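Local coordinates for uncharacterized hypothetical protein FTT_1539c (Francisella tularensis subsp. tularensis, PDB 4QVR), which is of unknown function but belongs to the DUF6844 family, probably carries an export signal, and combines two small antiparallel sheets with long helices, at residues 80-85 and 308-313; 96-101 and 257-262; 133-138 and 333-338; 139-144 and 265-270. One frame throughout, in Å; residues are numbered along the deposited sequence.

Contact 1 of 4, residues 80-85 and 308-313; sequences DSKPVA and SGEDMM
Lys82 and Asp311 carry the charged part of this contact, their side chains running alongside each other in the same direction. The ammonium NZ of Lys82 sits 2.6 Å from Asp311 OD1, on the syn side of the carboxylate and 22° out of its plane; the chain is extended as far as CE and then turns at chi4 (-65°), which brings NZ over to the acid. A weak second salt bridge, from Lys82 NZ to Glu310 OE1 at 3.4 Å, makes this a three-residue network. The carboxylate of Asp80 stacks almost parallel on that of Asp311, with Asp80 OD2 3.6 Å from Asp311 OD1; the lysine bonded to Asp311 probably offsets some of their mutual repulsion.

Asp311 also closes a capping box at the start of the short helix 309-312: Ser308 N donates to Asp311 OD2 (3.2 Å), while Asp311 N gives a weak bond back to Ser308 OG.

Among backbone groups, Ser81 N donates to Asp311 O at 2.7 Å, and Lys82 CA directs a CH...O contact at Glu310 O. Ser81 OG bonds outside the pair, to Asp315 and Lys255. The apolar share is small: Pro83 CG rests 3.8 Å from CB of Met313, modelled as selenomethionine.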
loop_
_atom_site.group_PDB
_atom_site.type_symbol
_atom_site.label_atom_id
_atom_site.label_comp_id
_atom_site.label_asym_id
_atom_site.label_seq_id
_atom_site.Cartn_x
_atom_site.Cartn_y
_atom_site.Cartn_z
ATOM N N ASP A 80 -16.183 8.986 -6.462
ATOM C CA ASP A 80 -16.265 9.791 -5.240
ATOM C C ASP A 80 -15.741 8.979 -4.079
ATOM O O ASP A 80 -15.867 7.754 -4.096
ATOM C CB ASP A 80 -17.711 10.224 -4.952
ATOM C CG ASP A 80 -18.178 11.371 -5.851
ATOM O OD1 ASP A 80 -17.318 12.009 -6.501
ATOM O OD2 ASP A 80 -19.407 11.651 -5.885
ATOM N N SER A 81 -15.146 9.658 -3.092
ATOM C CA SER A 81 -14.621 9.009 -1.887
ATOM C C SER A 81 -15.073 9.745 -0.610
ATOM O O SER A 81 -14.254 10.275 0.176
ATOM C CB SER A 81 -13.091 8.895 -1.937
ATOM O OG SER A 81 -12.658 8.132 -3.060
ATOM N N LYS A 82 -16.386 9.762 -0.406
ATOM C CA LYS A 82 -16.988 10.397 0.771
ATOM C C LYS A 82 -16.755 9.528 2.027
ATOM O O LYS A 82 -16.598 8.320 1.918
ATOM C CB LYS A 82 -18.505 10.573 0.553
ATOM C CG LYS A 82 -18.893 11.500 -0.599
ATOM C CD LYS A 82 -20.401 11.474 -0.837
ATOM C CE LYS A 82 -20.820 12.340 -2.016
ATOM N NZ LYS A 82 -20.557 13.786 -1.770
ATOM N N PRO A 83 -16.718 10.139 3.214
ATOM C CA PRO A 83 -16.600 9.309 4.401
ATOM C C PRO A 83 -17.765 8.332 4.445
ATOM O O PRO A 83 -18.911 8.730 4.230
ATOM C CB PRO A 83 -16.722 10.318 5.545
ATOM C CG PRO A 83 -16.209 11.588 4.962
ATOM C CD PRO A 83 -16.709 11.577 3.550
ATOM N N VAL A 84 -17.490 7.070 4.723
ATOM C CA VAL A 84 -18.558 6.090 4.763
ATOM C C VAL A 84 -19.593 6.522 5.784
ATOM O O VAL A 84 -19.275 6.679 6.957
ATOM C CB VAL A 84 -18.043 4.693 5.152
ATOM C CG1 VAL A 84 -19.208 3.718 5.256
ATOM C CG2 VAL A 84 -16.986 4.202 4.161
ATOM N N ALA A 85 -20.826 6.728 5.324
ATOM C CA ALA A 85 -21.936 7.119 6.204
ATOM C C ALA A 85 -22.392 5.925 7.041
ATOM O O ALA A 85 -22.341 4.763 6.587
ATOM C CB ALA A 85 -23.103 7.666 5.394
ATOM N N SER A 308 -15.747 17.618 -4.941
ATOM C CA SER A 308 -15.711 18.460 -3.763
ATOM C C SER A 308 -14.804 17.887 -2.663
ATOM O O SER A 308 -14.374 16.737 -2.730
ATOM C CB SER A 308 -17.114 18.575 -3.179
ATOM O OG SER A 308 -17.475 17.338 -2.594
ATOM N N GLY A 309 -14.569 18.689 -1.627
ATOM C CA GLY A 309 -13.725 18.300 -0.499
ATOM C C GLY A 309 -14.199 17.030 0.174
ATOM O O GLY A 309 -13.405 16.142 0.485
ATOM N N GLU A 310 -15.498 16.957 0.399
ATOM C CA GLU A 310 -16.105 15.799 0.998
ATOM C C GLU A 310 -15.825 14.570 0.132
ATOM O O GLU A 310 -15.541 13.515 0.650
ATOM C CB GLU A 310 -17.612 16.001 1.130
ATOM C CG GLU A 310 -18.305 14.873 1.875
ATOM C CD GLU A 310 -19.825 14.995 1.893
ATOM O OE1 GLU A 310 -20.390 15.741 1.066
ATOM O OE2 GLU A 310 -20.465 14.307 2.719
ATOM N N ASP A 311 -15.889 14.721 -1.189
ATOM C CA ASP A 311 -15.633 13.610 -2.090
ATOM C C ASP A 311 -14.195 13.117 -2.023
ATOM O O ASP A 311 -13.916 12.022 -2.486
ATOM C CB ASP A 311 -15.971 13.989 -3.547
ATOM C CG ASP A 311 -17.462 14.303 -3.758
ATOM O OD1 ASP A 311 -18.301 13.647 -3.107
ATOM O OD2 ASP A 311 -17.784 15.201 -4.588
HETATM N N MSE A 312 -13.286 13.909 -1.455
HETATM C CA MSE A 312 -11.878 13.530 -1.404
HETATM C C MSE A 312 -11.424 13.018 -0.078
HETATM O O MSE A 312 -10.280 12.576 0.057
HETATM C CB MSE A 312 -11.016 14.761 -1.590
HETATM C CG MSE A 312 -11.405 15.641 -2.761
HETATM SE SE MSE A 312 -10.623 14.984 -4.427
HETATM C CE MSE A 312 -8.788 14.519 -3.895
HETATM N N MSE A 313 -12.291 13.090 0.924
HETATM C CA MSE A 313 -11.904 12.736 2.277
HETATM C C MSE A 313 -11.412 11.329 2.478
HETATM O O MSE A 313 -10.608 11.074 3.398
HETATM C CB MSE A 313 -13.083 12.943 3.211
HETATM C CG MSE A 313 -13.302 14.416 3.508
HETATM SE SE MSE A 313 -12.008 15.106 4.854
HETATM C CE MSE A 313 -12.989 14.389 6.410
#

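Contact 2 of 4, residues 96-101 and 257-262; sequences EILNDV and FVVEKD
Leu98 overlaps Phe257 and Val259 with its CD2 branch, sliding past both in the opposite direction and reaching Phe257 CB at 3.8 Å. This is helix-on-sheet packing: helix 94-108 runs along strand 251-261, an outer strand of a three-stranded antiparallel sheet within this chain, in nearly the opposite direction. The short axes of helix 96-101 and strand 257-261 lie 157° apart and approach to 9.1 Å. Alternate strand residues Phe257, Val259 and Lys261 turn toward the helix, while Val258 faces the other side of the sheet, where it meets Tyr134 of helix 134-159.

No hydrogen bond joins the two segments; the contact is held by hydrocarbon. With CG anti to the carbonyl carbon (chi1 -71°) and chi2 extended, Leu98 brings its CD2 branch to the strand. Ile97 uses both branches, CG2 against Val259 CG2 and CD1 against the aliphatic part of Lys261, which it crosses at about a right angle. The ammonium of that lysine bonds to the carbonyl of Arg92, just ahead of the helix, and Val84 packs on both Ile97 and Val259. In the conformer modelled here, and so only tentatively, Val101 sets its CG2 methyl over one face of the Phe257 ring as a CH-pi contact. The tightest carbon pair is Leu98 CD2 with Val259 CG2, at 3.5 Å.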
loop_
_atom_site.group_PDB
_atom_site.type_symbol
_atom_site.label_atom_id
_atom_site.label_comp_id
_atom_site.label_asym_id
_atom_site.label_seq_id
_atom_site.Cartn_x
_atom_site.Cartn_y
_atom_site.Cartn_z
ATOM N N GLU A 96 -16.416 -4.094 10.367
ATOM C CA GLU A 96 -17.502 -4.694 9.623
ATOM C C GLU A 96 -18.021 -3.723 8.564
ATOM O O GLU A 96 -18.358 -4.138 7.467
ATOM C CB GLU A 96 -18.604 -5.118 10.589
ATOM C CG GLU A 96 -18.170 -6.262 11.519
ATOM C CD GLU A 96 -19.063 -6.411 12.764
ATOM O OE1 GLU A 96 -19.656 -5.406 13.207
ATOM O OE2 GLU A 96 -19.154 -7.535 13.323
ATOM N N ILE A 97 -18.070 -2.433 8.874
ATOM C CA ILE A 97 -18.508 -1.445 7.909
ATOM C C ILE A 97 -17.525 -1.467 6.751
ATOM O O ILE A 97 -17.914 -1.619 5.596
ATOM C CB ILE A 97 -18.543 -0.054 8.512
ATOM C CG1 ILE A 97 -19.623 0.040 9.597
ATOM C CG2 ILE A 97 -18.854 0.981 7.441
ATOM C CD1 ILE A 97 -19.485 1.268 10.481
ATOM N N LEU A 98 -16.230 -1.371 7.058
ATOM C CA LEU A 98 -15.202 -1.366 6.013
ATOM C C LEU A 98 -15.143 -2.655 5.165
ATOM O O LEU A 98 -14.956 -2.587 3.940
ATOM C CB LEU A 98 -13.848 -1.063 6.616
ATOM C CG LEU A 98 -13.681 0.377 7.072
ATOM C CD1 LEU A 98 -12.387 0.535 7.806
ATOM C CD2 LEU A 98 -13.707 1.307 5.893
ATOM N N ASN A 99 -15.223 -3.820 5.813
ATOM C CA ASN A 99 -15.268 -5.072 5.080
ATOM C C ASN A 99 -16.465 -5.105 4.139
ATOM O O ASN A 99 -16.343 -5.576 3.017
ATOM C CB ASN A 99 -15.312 -6.277 6.025
ATOM C CG ASN A 99 -13.953 -6.563 6.653
ATOM O OD1 ASN A 99 -13.854 -6.770 7.855
ATOM N ND2 ASN A 99 -12.882 -6.538 5.830
ATOM N N ASP A 100 -17.627 -4.634 4.590
ATOM C CA ASP A 100 -18.812 -4.642 3.730
ATOM C C ASP A 100 -18.620 -3.746 2.530
ATOM O O ASP A 100 -18.833 -4.184 1.400
ATOM C CB ASP A 100 -20.073 -4.231 4.471
ATOM C CG ASP A 100 -20.540 -5.276 5.470
ATOM O OD1 ASP A 100 -20.115 -6.455 5.388
ATOM O OD2 ASP A 100 -21.371 -4.918 6.335
ATOM N N VAL A 101 -18.199 -2.508 2.752
ATOM C CA VAL A 101 -18.020 -1.594 1.636
ATOM C C VAL A 101 -16.886 -2.041 0.701
ATOM O O VAL A 101 -16.975 -1.846 -0.500
ATOM C CB VAL A 101 -17.812 -0.139 2.080
ATOM C CG1 VAL A 101 -18.995 0.333 2.913
ATOM C CG2 VAL A 101 -16.532 0.004 2.856
ATOM N N PHE A 257 -11.103 3.811 1.731
ATOM C CA PHE A 257 -12.330 4.209 2.417
ATOM C C PHE A 257 -12.023 4.591 3.864
ATOM O O PHE A 257 -11.127 4.010 4.480
ATOM C CB PHE A 257 -13.315 3.035 2.514
ATOM C CG PHE A 257 -13.777 2.509 1.192
ATOM C CD1 PHE A 257 -14.888 3.056 0.569
ATOM C CD2 PHE A 257 -13.138 1.444 0.599
ATOM C CE1 PHE A 257 -15.328 2.570 -0.648
ATOM C CE2 PHE A 257 -13.573 0.956 -0.610
ATOM C CZ PHE A 257 -14.663 1.525 -1.235
ATOM N N VAL A 258 -12.769 5.543 4.407
ATOM C CA VAL A 258 -12.541 5.970 5.789
ATOM C C VAL A 258 -13.819 5.901 6.600
ATOM O O VAL A 258 -14.890 6.207 6.099
ATOM C CB VAL A 258 -11.964 7.399 5.882
ATOM C CG1 VAL A 258 -12.901 8.432 5.281
ATOM C CG2 VAL A 258 -11.664 7.756 7.330
ATOM N N VAL A 259 -13.693 5.457 7.847
ATOM C CA VAL A 259 -14.810 5.404 8.761
ATOM C C VAL A 259 -14.365 5.890 10.154
ATOM O O VAL A 259 -13.282 5.556 10.621
ATOM C CB VAL A 259 -15.369 3.971 8.930
ATOM C CG1 VAL A 259 -16.557 3.963 9.894
ATOM C CG2 VAL A 259 -15.828 3.403 7.630
ATOM N N GLU A 260 -15.201 6.681 10.797
ATOM C CA GLU A 260 -14.952 7.097 12.175
ATOM C C GLU A 260 -15.983 6.441 13.087
ATOM O O GLU A 260 -17.207 6.584 12.882
ATOM C CB GLU A 260 -15.026 8.606 12.348
ATOM C CG GLU A 260 -14.015 9.391 11.541
ATOM C CD GLU A 260 -14.096 10.872 11.853
ATOM O OE1 GLU A 260 -13.799 11.267 13.007
ATOM O OE2 GLU A 260 -14.445 11.636 10.929
ATOM N N LYS A 261 -15.487 5.672 14.047
ATOM C CA LYS A 261 -16.330 5.048 15.054
ATOM C C LYS A 261 -15.604 4.777 16.340
ATOM O O LYS A 261 -14.429 4.471 16.342
ATOM C CB LYS A 261 -17.016 3.764 14.566
ATOM C CG LYS A 261 -18.430 4.024 14.068
ATOM C CD LYS A 261 -19.325 2.801 14.126
ATOM C CE LYS A 261 -20.756 3.205 13.782
ATOM N NZ LYS A 261 -21.745 2.083 13.810
ATOM N N ASP A 262 -16.332 4.941 17.432
ATOM C CA ASP A 262 -15.844 4.632 18.753
ATOM C C ASP A 262 -14.500 5.247 19.076
ATOM O O ASP A 262 -13.592 4.566 19.537
ATOM C CB ASP A 262 -15.777 3.106 18.885
ATOM C CG ASP A 262 -17.148 2.452 18.708
ATOM O OD1 ASP A 262 -18.088 2.823 19.471
ATOM O OD2 ASP A 262 -17.281 1.572 17.816
#

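Contact 3 of 4, residues 133-138 and 333-338; sequences NYVDSA and YGQGSY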
loop_
_atom_site.group_PDB
_atom_site.type_symbol
_atom_site.label_atom_id
_atom_site.label_comp_id
_atom_site.label_asym_id
_atom_site.label_seq_id
_atom_site.Cartn_x
_atom_site.Cartn_y
_atom_site.Cartn_z
ATOM N N ASN A 133 -6.622 15.538 16.110
ATOM C CA ASN A 133 -5.528 14.797 15.468
ATOM C C ASN A 133 -6.060 13.778 14.458
ATOM O O ASN A 133 -5.376 12.825 14.119
ATOM C CB ASN A 133 -4.635 14.111 16.509
ATOM C CG ASN A 133 -5.360 13.033 17.271
ATOM O OD1 ASN A 133 -6.579 12.932 17.202
ATOM N ND2 ASN A 133 -4.622 12.247 18.027
ATOM N N TYR A 134 -7.287 14.001 13.985
ATOM C CA TYR A 134 -7.921 13.148 13.023
ATOM C C TYR A 134 -7.057 12.886 11.789
ATOM O O TYR A 134 -6.904 11.749 11.375
ATOM C CB TYR A 134 -9.272 13.748 12.562
ATOM C CG TYR A 134 -9.799 13.086 11.297
ATOM C CD1 TYR A 134 -10.381 11.820 11.335
ATOM C CD2 TYR A 134 -9.677 13.704 10.054
ATOM C CE1 TYR A 134 -10.846 11.202 10.172
ATOM C CE2 TYR A 134 -10.122 13.075 8.882
ATOM C CZ TYR A 134 -10.716 11.825 8.948
ATOM O OH TYR A 134 -11.187 11.199 7.784
ATOM N N VAL A 135 -6.512 13.931 11.183
ATOM C CA VAL A 135 -5.703 13.736 9.975
ATOM C C VAL A 135 -4.487 12.852 10.192
ATOM O O VAL A 135 -4.225 11.951 9.387
ATOM C CB VAL A 135 -5.273 15.042 9.323
ATOM C CG1 VAL A 135 -6.498 15.826 8.852
ATOM C CG2 VAL A 135 -4.443 15.885 10.288
ATOM N N ASP A 136 -3.779 13.066 11.292
ATOM C CA ASP A 136 -2.597 12.296 11.614
ATOM C C ASP A 136 -2.960 10.865 11.924
ATOM O O ASP A 136 -2.247 9.943 11.538
ATOM C CB ASP A 136 -1.870 12.901 12.832
ATOM C CG ASP A 136 -1.166 14.214 12.509
ATOM O OD1 ASP A 136 -0.775 14.421 11.336
ATOM O OD2 ASP A 136 -0.965 15.023 13.436
ATOM N N SER A 137 -4.072 10.688 12.635
ATOM C CA SER A 137 -4.525 9.387 13.012
ATOM C C SER A 137 -5.016 8.612 11.789
ATOM O O SER A 137 -4.736 7.415 11.653
ATOM C CB SER A 137 -5.623 9.487 14.074
ATOM O OG SER A 137 -5.107 10.023 15.263
ATOM N N ALA A 138 -5.718 9.295 10.897
ATOM C CA ALA A 138 -6.215 8.658 9.683
ATOM C C ALA A 138 -5.068 8.237 8.785
ATOM O O ALA A 138 -5.085 7.155 8.216
ATOM C CB ALA A 138 -7.175 9.584 8.942
ATOM N N TYR A 333 -2.180 11.455 -2.551
ATOM C CA TYR A 333 -3.116 12.221 -1.737
ATOM C C TYR A 333 -2.528 12.587 -0.408
ATOM O O TYR A 333 -1.717 11.857 0.130
ATOM C CB TYR A 333 -4.350 11.388 -1.472
ATOM C CG TYR A 333 -5.078 10.956 -2.727
ATOM C CD1 TYR A 333 -5.865 11.848 -3.430
ATOM C CD2 TYR A 333 -5.007 9.642 -3.183
ATOM C CE1 TYR A 333 -6.551 11.456 -4.585
ATOM C CE2 TYR A 333 -5.707 9.235 -4.312
ATOM C CZ TYR A 333 -6.469 10.155 -5.017
ATOM O OH TYR A 333 -7.157 9.766 -6.140
ATOM N N GLY A 334 -2.977 13.693 0.157
ATOM C CA GLY A 334 -2.491 14.134 1.450
ATOM C C GLY A 334 -3.471 15.077 2.075
ATOM O O GLY A 334 -4.186 15.768 1.378
ATOM N N GLN A 335 -3.506 15.112 3.398
ATOM C CA GLN A 335 -4.418 15.980 4.123
ATOM C C GLN A 335 -3.693 16.647 5.262
ATOM O O GLN A 335 -2.691 16.118 5.736
ATOM C CB GLN A 335 -5.605 15.181 4.679
ATOM C CG GLN A 335 -6.370 14.491 3.578
ATOM C CD GLN A 335 -7.557 13.680 4.044
ATOM O OE1 GLN A 335 -7.989 13.760 5.184
ATOM N NE2 GLN A 335 -8.101 12.905 3.133
ATOM N N GLY A 336 -4.195 17.813 5.681
ATOM C CA GLY A 336 -3.647 18.548 6.806
ATOM C C GLY A 336 -4.793 19.286 7.478
ATOM O O GLY A 336 -5.914 19.265 6.980
ATOM N N SER A 337 -4.525 19.919 8.617
ATOM C CA SER A 337 -5.543 20.677 9.329
ATOM C C SER A 337 -4.874 21.775 10.134
ATOM O O SER A 337 -3.648 21.774 10.270
ATOM C CB SER A 337 -6.350 19.775 10.258
ATOM O OG SER A 337 -5.503 19.156 11.202
ATOM N N TYR A 338 -5.671 22.701 10.663
ATOM C CA TYR A 338 -5.134 23.811 11.464
ATOM C C TYR A 338 -5.645 23.804 12.909
ATOM O O TYR A 338 -6.846 23.880 13.153
ATOM C CB TYR A 338 -5.455 25.149 10.795
ATOM C CG TYR A 338 -5.046 26.355 11.619
ATOM C CD1 TYR A 338 -3.714 26.784 11.658
ATOM C CD2 TYR A 338 -5.993 27.079 12.346
ATOM C CE1 TYR A 338 -3.340 27.887 12.408
ATOM C CE2 TYR A 338 -5.627 28.186 13.097
ATOM C CZ TYR A 338 -4.303 28.586 13.126
ATOM O OH TYR A 338 -3.942 29.683 13.871
HETATM O O HOH W 1 -9.844 11.795 5.737
HETATM O O HOH W 2 -6.795 16.845 12.201
#
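Gln335 is the first residue of segment 333-338 to meet the helix, directing its side chain toward Tyr134 and Val135. Gln335 CB lies 4.3 Å from Val135 CG1, and the amide oxygen comes obliquely to the Tyr134 ring without a direct bond. A water connects the two polar ends instead: it donates to Gln335 OE1 (2.8 Å) and accepts from the phenol OH of Tyr134. With chi1 at -59° and chi2 extended at 180°, the amide stands well out from the strand, where OE1 reaches this water. On the other side of the amide, NE2 donates to the carbonyl of Met313, so the flat group is held at both ends.

Gly336 follows, and here the two backbones come nearest by their CA atoms, with Gly336 CA 6.1 Å from Val135 CA. The carbonyl oxygen, Gly336 O, meets Val135 CG1 at 4.0 Å. At this point the first turn of helix 134-159 packs on strand 328-337, a member of a four-stranded antiparallel sheet; the short helix and strand axes lie 150° apart in direction and 7.9 Å from each other. Val441 of the neighbouring strand 440-448 also touches Val135 and Gln335, so the valine rests across two strands.

Ser337 again turns toward the helix. Ser337 OG lies 3.6 Å from Val135 CG2, and a second water joins the hydroxyl to the helix backbone: this water accepts from Val135 N at 3.1 Å and hydrogen-bonds to Ser337 OG at 2.8 Å.

Contact 4 of 4, residues 139-144 and 265-270; sequences QLAFEK and AAIGVV
Helix 139-144 and strand 265-270 run in roughly the same direction, their axes 38° apart and 7.1 Å from each other at closest approach. The nearest CA pair is Phe142 CA with Ile267 CA, at 5.4 Å, close enough for the isoleucine to touch the helix backbone: Ile267 CG1 lies 3.7 Å from Phe142 N.

Around that point the side chains are wholly apolar. Ala141 CB meets Ile267 CG1 at 3.8 Å and also touches the carbonyl oxygen of Ala265; the small side chain is consistent with the close approach of helix and strand. Helix 134-159 here packs on the central strand 264-273 of the three-stranded antiparallel sheet, on the face away from helix 94-108, against which Ala266 and Val270 pack.

Ile267 offers CG2, set anti to its own backbone N, to Phe142 CB at 3.9 Å. With CG anti to the backbone N (chi1 164°), the phenyl ring presents its edge to the strand: Ile267 CG2 and Val269 CG2 both sit near the ring plane, with Val269 CG2 4.2 Å from Phe142 CE1. Thr256 and Tyr316 add further contacts to Phe142. On the side of the helix turned from the strand, Gln139 NE2 donates to Glu143 OE2 one turn on.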
loop_
_atom_site.group_PDB
_atom_site.type_symbol
_atom_site.label_atom_id
_atom_site.label_comp_id
_atom_site.label_asym_id
_atom_site.label_seq_id
_atom_site.Cartn_x
_atom_site.Cartn_y
_atom_site.Cartn_z
ATOM N N GLN A 139 -4.062 9.086 8.649
ATOM C CA GLN A 139 -2.929 8.736 7.807
ATOM C C GLN A 139 -2.195 7.518 8.380
ATOM O O GLN A 139 -1.769 6.650 7.644
ATOM C CB GLN A 139 -1.986 9.908 7.685
ATOM C CG GLN A 139 -0.698 9.599 6.914
ATOM C CD GLN A 139 -0.951 9.236 5.482
ATOM O OE1 GLN A 139 -2.062 9.440 4.967
ATOM N NE2 GLN A 139 0.080 8.721 4.801
ATOM N N LEU A 140 -2.034 7.472 9.698
ATOM C CA LEU A 140 -1.377 6.342 10.330
ATOM C C LEU A 140 -2.180 5.063 10.038
ATOM O O LEU A 140 -1.636 3.994 9.749
ATOM C CB LEU A 140 -1.302 6.580 11.833
ATOM C CG LEU A 140 -0.758 5.388 12.614
ATOM C CD1 LEU A 140 0.701 5.182 12.278
ATOM C CD2 LEU A 140 -0.919 5.590 14.099
ATOM N N ALA A 141 -3.491 5.180 10.158
ATOM C CA ALA A 141 -4.399 4.064 9.917
ATOM C C ALA A 141 -4.242 3.530 8.477
ATOM O O ALA A 141 -4.248 2.307 8.249
ATOM C CB ALA A 141 -5.833 4.505 10.195
ATOM N N PHE A 142 -4.097 4.444 7.513
ATOM C CA PHE A 142 -3.870 4.046 6.126
ATOM C C PHE A 142 -2.547 3.319 6.028
ATOM O O PHE A 142 -2.463 2.292 5.384
ATOM C CB PHE A 142 -3.878 5.220 5.134
ATOM C CG PHE A 142 -3.272 4.855 3.802
ATOM C CD1 PHE A 142 -3.938 4.007 2.931
ATOM C CD2 PHE A 142 -2.028 5.335 3.430
ATOM C CE1 PHE A 142 -3.354 3.621 1.727
ATOM C CE2 PHE A 142 -1.457 4.983 2.208
ATOM C CZ PHE A 142 -2.115 4.113 1.367
ATOM N N GLU A 143 -1.514 3.846 6.655
ATOM C CA GLU A 143 -0.187 3.197 6.585
ATOM C C GLU A 143 -0.217 1.763 7.094
ATOM O O GLU A 143 0.398 0.859 6.507
ATOM C CB GLU A 143 0.869 4.023 7.329
ATOM C CG GLU A 143 1.232 5.331 6.582
ATOM C CD GLU A 143 1.935 6.396 7.437
ATOM O OE1 GLU A 143 2.409 6.101 8.568
ATOM O OE2 GLU A 143 2.000 7.558 6.968
ATOM N N LYS A 144 -0.945 1.535 8.164
ATOM C CA LYS A 144 -1.075 0.174 8.701
ATOM C C LYS A 144 -1.882 -0.721 7.776
ATOM O O LYS A 144 -1.573 -1.884 7.620
ATOM C CB LYS A 144 -1.777 0.196 10.055
ATOM C CG LYS A 144 -0.955 0.767 11.221
ATOM C CD LYS A 144 -1.972 0.979 12.328
ATOM C CE LYS A 144 -1.428 1.224 13.697
ATOM N NZ LYS A 144 -2.622 1.256 14.577
ATOM N N ALA A 265 -10.277 6.222 13.992
ATOM C CA ALA A 265 -10.352 6.465 12.579
ATOM C C ALA A 265 -9.911 5.134 11.997
ATOM O O ALA A 265 -8.905 4.591 12.412
ATOM C CB ALA A 265 -9.420 7.574 12.148
ATOM N N ALA A 266 -10.673 4.605 11.061
ATOM C CA ALA A 266 -10.369 3.335 10.447
ATOM C C ALA A 266 -10.321 3.535 8.924
ATOM O O ALA A 266 -11.192 4.228 8.326
ATOM C CB ALA A 266 -11.438 2.319 10.808
ATOM N N ILE A 267 -9.297 2.976 8.309
ATOM C CA ILE A 267 -9.130 3.073 6.862
ATOM C C ILE A 267 -9.113 1.673 6.232
ATOM O O ILE A 267 -8.461 0.770 6.742
ATOM C CB ILE A 267 -7.753 3.714 6.509
ATOM C CG1 ILE A 267 -7.637 5.177 6.945
ATOM C CG2 ILE A 267 -7.462 3.634 5.032
ATOM C CD1 ILE A 267 -8.419 6.165 6.122
ATOM N N GLY A 268 -9.778 1.512 5.087
ATOM C CA GLY A 268 -9.730 0.267 4.350
ATOM C C GLY A 268 -9.073 0.558 3.007
ATOM O O GLY A 268 -9.214 1.643 2.450
ATOM N N VAL A 269 -8.293 -0.374 2.510
ATOM C CA VAL A 269 -7.637 -0.181 1.223
ATOM C C VAL A 269 -7.846 -1.464 0.441
ATOM O O VAL A 269 -7.811 -2.553 1.004
ATOM C CB VAL A 269 -6.144 0.170 1.374
ATOM C CG1 VAL A 269 -5.412 -0.917 2.123
ATOM C CG2 VAL A 269 -5.479 0.406 0.001
ATOM N N VAL A 270 -8.198 -1.293 -0.825
ATOM C CA VAL A 270 -8.366 -2.387 -1.750
ATOM C C VAL A 270 -7.163 -2.265 -2.666
ATOM O O VAL A 270 -6.920 -1.195 -3.216
ATOM C CB VAL A 270 -9.667 -2.228 -2.580
ATOM C CG1 VAL A 270 -9.745 -3.264 -3.708
ATOM C CG2 VAL A 270 -10.885 -2.381 -1.702
#

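Overall arrangement
Helix 134-159 joins contacts 3 and 4: its first turns meet the four-stranded sheet in contact 3, and its next ones pack on the three-stranded sheet in contact 4. Contact 2 lies on the opposite face of that second sheet, and the backbone bonds between strands 251-261 and 264-273 couple it to contact 4. Burial and chemistry follow each other only in part. Contact 4, about 10 Å from the chain centre, is buried and apolar; contact 2 is also hydrocarbon but partly buried. Contact 3 is buried yet bridged by waters, and contact 1, about 20 Å out, relies on charges. Val84 links contact 1 to contact 2, and Met313 links it to contact 3 through a hydrogen bond to Gln335.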